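Local coordinates for protein putative isomerase (Streptomyces coelicolor A3, PDB 2OQH) that is a putative isomerase of the enolase superfamily, perhaps a dehydratase converting D-glucarate to 5-dehydro-4-deoxy-D-glucarate, at residues Q114-L119 / H309-S314; A305-L310 / L353-D358. All blocks are in the same frame, centred on the assembly; numbering follows the deposited sequence.

Contact 1: Q114-L119 / H309-S314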
# COMPACT_ATOMS: atom_id res chain seq x y z
N GLN A 114 -2.15 21.04 -12.79
CA GLN A 114 -2.52 20.86 -11.39
C GLN A 114 -1.95 19.57 -10.80
O GLN A 114 -1.75 18.59 -11.51
CB GLN A 114 -4.04 20.83 -11.26
CG GLN A 114 -4.74 22.09 -11.76
CD GLN A 114 -4.49 23.30 -10.88
OE1 GLN A 114 -4.85 24.42 -11.24
NE2 GLN A 114 -3.90 23.08 -9.71
N SER A 115 -1.69 19.59 -9.50
CA SER A 115 -1.18 18.41 -8.82
C SER A 115 -2.31 17.40 -8.73
O SER A 115 -3.48 17.79 -8.66
CB SER A 115 -0.72 18.77 -7.42
OG SER A 115 -1.80 19.28 -6.66
N VAL A 116 -1.99 16.11 -8.73
CA VAL A 116 -3.04 15.11 -8.61
C VAL A 116 -3.78 15.35 -7.30
O VAL A 116 -4.98 15.11 -7.20
CB VAL A 116 -2.47 13.68 -8.64
CG1 VAL A 116 -3.57 12.69 -8.25
CG2 VAL A 116 -1.95 13.36 -10.03
N THR A 117 -3.06 15.84 -6.30
CA THR A 117 -3.65 16.12 -5.00
C THR A 117 -4.78 17.13 -5.12
O THR A 117 -5.86 16.95 -4.54
CB THR A 117 -2.60 16.69 -4.03
OG1 THR A 117 -1.55 15.74 -3.86
CG2 THR A 117 -3.24 17.01 -2.68
N ASP A 118 -4.54 18.20 -5.88
CA ASP A 118 -5.57 19.23 -6.07
C ASP A 118 -6.73 18.73 -6.92
O ASP A 118 -7.82 19.29 -6.88
CB ASP A 118 -4.97 20.48 -6.72
CG ASP A 118 -4.35 21.43 -5.71
OD1 ASP A 118 -4.65 21.29 -4.50
OD2 ASP A 118 -3.57 22.32 -6.12
N LEU A 119 -6.51 17.67 -7.69
CA LEU A 119 -7.60 17.14 -8.50
C LEU A 119 -8.42 16.14 -7.67
O LEU A 119 -9.49 15.71 -8.08
CB LEU A 119 -7.05 16.48 -9.76
CG LEU A 119 -6.39 17.45 -10.76
CD1 LEU A 119 -5.81 16.69 -11.95
CD2 LEU A 119 -7.40 18.49 -11.22
N HIS A 309 0.17 7.33 -3.98
CA HIS A 309 -0.39 7.10 -2.65
C HIS A 309 -0.35 8.36 -1.78
O HIS A 309 -1.30 8.65 -1.05
CB HIS A 309 0.36 5.97 -1.94
CG HIS A 309 -0.20 4.61 -2.24
ND1 HIS A 309 -1.39 4.43 -2.90
CD2 HIS A 309 0.25 3.38 -1.90
CE1 HIS A 309 -1.66 3.13 -2.95
NE2 HIS A 309 -0.69 2.48 -2.35
N LEU A 310 0.75 9.11 -1.88
CA LEU A 310 0.91 10.34 -1.11
C LEU A 310 -0.16 11.36 -1.48
O LEU A 310 -0.63 12.10 -0.63
CB LEU A 310 2.31 10.92 -1.33
CG LEU A 310 3.42 10.05 -0.76
CD1 LEU A 310 4.80 10.56 -1.17
CD2 LEU A 310 3.29 10.04 0.75
N ALA A 311 -0.53 11.40 -2.76
CA ALA A 311 -1.56 12.34 -3.22
C ALA A 311 -2.89 11.94 -2.60
O ALA A 311 -3.69 12.79 -2.19
CB ALA A 311 -1.66 12.32 -4.74
N VAL A 312 -3.14 10.64 -2.51
CA VAL A 312 -4.38 10.16 -1.94
C VAL A 312 -4.44 10.49 -0.45
O VAL A 312 -5.40 11.08 0.02
CB VAL A 312 -4.55 8.65 -2.15
CG1 VAL A 312 -5.82 8.17 -1.45
CG2 VAL A 312 -4.65 8.37 -3.65
N VAL A 313 -3.39 10.14 0.29
CA VAL A 313 -3.36 10.41 1.72
C VAL A 313 -3.52 11.90 2.00
O VAL A 313 -4.31 12.31 2.85
CB VAL A 313 -2.04 9.92 2.36
CG1 VAL A 313 -1.99 10.35 3.82
CG2 VAL A 313 -1.93 8.41 2.26
N SER A 314 -2.77 12.70 1.26
CA SER A 314 -2.78 14.15 1.40
C SER A 314 -4.17 14.78 1.27
O SER A 314 -4.49 15.73 1.98
CB SER A 314 -1.83 14.77 0.36
OG SER A 314 -1.80 16.18 0.45
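Thr117 and Ala311 bring the two backbones close together, their CA atoms 4.7 Å apart where the short turn of helix at 116-119 lies against helix 303-315. In this enolase-superfamily protein the latter is the helix that follows strand 293-296 of the TIM barrel, and the small methyl of Ala311, pointing at the turn, is consistent with so close an approach. Val116 and Thr117 both rest on that methyl, from directions roughly at right angles. From Val116 it is CG1 that reaches across, 4.0 Å from Ala311 CB, an apolar contact made possible because this branch stands anti to the backbone N (chi1 169°); Trp105 of helix 85-112 packs on the same valine. Thr117 uses both of its branches: OG1 lies 3.5 Å from Ala311 CB and equally near its CA, a van der Waals approach, while CG2 reaches one helical turn further along to Ser314. The joint is thus buried and held by packing, with Val347 lying against both Thr117 and Ser314. The hydroxyl of Ser314 is satisfied elsewhere, by a hydrogen bond with the carbonyl oxygen of Arg125. The turn that presents Val116 and Thr117 has its own N-cap: Ser115 OG accepts from Asp118 N at 3.0 Å, with an N-H...O angle of 154°. Backbone hydrogen bonds of Gln114 and Val116 with Gly352 tie the same turn to the chain leading into 353-358. Furthest along helix 303-315, the contact finishes with Thr117 CG2 lying 3.5 Å from Ser314 OG.

Contact 2: A305-L310 / L353-D358; sequences ATAAHL and LGVSVD
Apolar packing joins Ala307 and Ala308 of helix 303-315 to Leu353 and Val355 of the irregular chain that runs on to helix 359-368. The CB of Ala307 sits 4.0 Å from Val355 CG1 and 4.3 Å from Leu353 CB, so one methyl meets both residues around Gly354, whose positive phi (79°) turns the chain between them. With CG beside its backbone N (chi1 -65°), Leu353 lays CD2 on Ala308, 3.7 Å from the CA and 4.0 Å from the CB of that alanine; the branch therefore rests on the helix backbone as much as on a side chain. Val102 of helix 85-112 touches both Leu353 and Ala308.

The polar link is a water bridge between two main-chain carbonyls. One water donates to Ala307 O at 3.0 Å and to Leu353 O at 2.7 Å, using one hydrogen for each. Leu353 N is in turn hydrogen-bonded to OD1 of Asp106.

With Ala307 pointing at the loop and Ala308 alongside it, and helix 85-112 close by, the arrangement joins a barrel helix to the C-terminal chain and the N-terminal region, as in the two-part architecture of the mandelate racemase/muconate lactonizing enzyme family.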
# COMPACT_ATOMS: atom_id res chain seq x y z
N ALA A 305 4.77 4.95 -7.68
CA ALA A 305 3.63 4.39 -6.95
C ALA A 305 3.41 5.10 -5.62
O ALA A 305 2.28 5.48 -5.28
CB ALA A 305 3.85 2.90 -6.72
N THR A 306 4.49 5.30 -4.86
CA THR A 306 4.40 5.98 -3.58
C THR A 306 3.86 7.40 -3.77
O THR A 306 3.09 7.89 -2.94
CB THR A 306 5.78 6.07 -2.89
OG1 THR A 306 6.24 4.75 -2.58
CG2 THR A 306 5.67 6.87 -1.60
N ALA A 307 4.26 8.05 -4.86
CA ALA A 307 3.80 9.40 -5.16
C ALA A 307 2.28 9.43 -5.31
O ALA A 307 1.61 10.34 -4.81
CB ALA A 307 4.47 9.91 -6.44
N ALA A 308 1.73 8.43 -5.99
CA ALA A 308 0.29 8.35 -6.19
C ALA A 308 -0.39 8.19 -4.82
O ALA A 308 -1.40 8.83 -4.54
CB ALA A 308 -0.04 7.17 -7.09
N HIS A 309 0.17 7.33 -3.98
CA HIS A 309 -0.39 7.10 -2.65
C HIS A 309 -0.35 8.36 -1.78
O HIS A 309 -1.30 8.65 -1.05
CB HIS A 309 0.36 5.97 -1.94
CG HIS A 309 -0.20 4.61 -2.24
ND1 HIS A 309 -1.39 4.43 -2.90
CD2 HIS A 309 0.25 3.38 -1.90
CE1 HIS A 309 -1.66 3.13 -2.95
NE2 HIS A 309 -0.69 2.48 -2.35
N LEU A 310 0.75 9.11 -1.88
CA LEU A 310 0.91 10.34 -1.11
C LEU A 310 -0.16 11.36 -1.48
O LEU A 310 -0.63 12.10 -0.63
CB LEU A 310 2.31 10.92 -1.33
CG LEU A 310 3.42 10.05 -0.76
CD1 LEU A 310 4.80 10.56 -1.17
CD2 LEU A 310 3.29 10.04 0.75
N LEU A 353 1.69 13.83 -10.71
CA LEU A 353 2.23 13.17 -9.53
C LEU A 353 3.38 13.95 -8.90
O LEU A 353 3.76 13.69 -7.76
CB LEU A 353 2.71 11.76 -9.88
CG LEU A 353 1.66 10.74 -10.33
CD1 LEU A 353 2.35 9.46 -10.77
CD2 LEU A 353 0.68 10.46 -9.19
N GLY A 354 3.93 14.90 -9.65
CA GLY A 354 5.03 15.69 -9.14
C GLY A 354 6.38 14.99 -9.21
O GLY A 354 7.24 15.23 -8.37
N VAL A 355 6.56 14.12 -10.20
CA VAL A 355 7.82 13.40 -10.34
C VAL A 355 8.26 13.34 -11.80
O VAL A 355 7.42 13.34 -12.71
CB VAL A 355 7.72 11.96 -9.80
CG1 VAL A 355 7.30 11.98 -8.34
CG2 VAL A 355 6.72 11.16 -10.64
N SER A 356 9.57 13.27 -12.02
CA SER A 356 10.13 13.20 -13.36
C SER A 356 10.86 11.87 -13.56
O SER A 356 11.69 11.49 -12.75
CB SER A 356 11.12 14.36 -13.57
OG SER A 356 11.65 14.30 -14.89
N VAL A 357 10.54 11.18 -14.65
CA VAL A 357 11.15 9.89 -14.92
C VAL A 357 12.38 9.90 -15.81
O VAL A 357 12.37 10.47 -16.90
CB VAL A 357 10.12 8.92 -15.56
CG1 VAL A 357 10.76 7.54 -15.75
CG2 VAL A 357 8.88 8.84 -14.69
N ASP A 358 13.44 9.25 -15.35
CA ASP A 358 14.70 9.13 -16.09
C ASP A 358 14.54 7.93 -17.02
O ASP A 358 14.60 6.77 -16.58
CB ASP A 358 15.84 8.87 -15.10
CG ASP A 358 17.20 8.82 -15.78
OD1 ASP A 358 17.33 8.17 -16.84
OD2 ASP A 358 18.15 9.41 -15.22
O HOH W 1 1.77 13.12 -6.01

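How the contacts relate
Contact 1 and contact 2 lie along one helix, 303-315, with their centres 10 Å apart: 305-310 meets the chain at 353-358, and 309-314, about a turn further on, meets 114-119. His309 and Leu310 belong to both ranges, but neither touches the partner segment; on the helix Ala307 and Ala308 serve contact 2, and Ala311 and Ser314 contact 1. The two partner segments also touch each other, Val116 CG2 packing 3.7 Å from Leu353 N, so they are neighbours as well as both lying on the helix. Helix 85-112 is in touch with both contacts. Together they seat the N-terminal family region and the C-terminal chain on the same barrel helix.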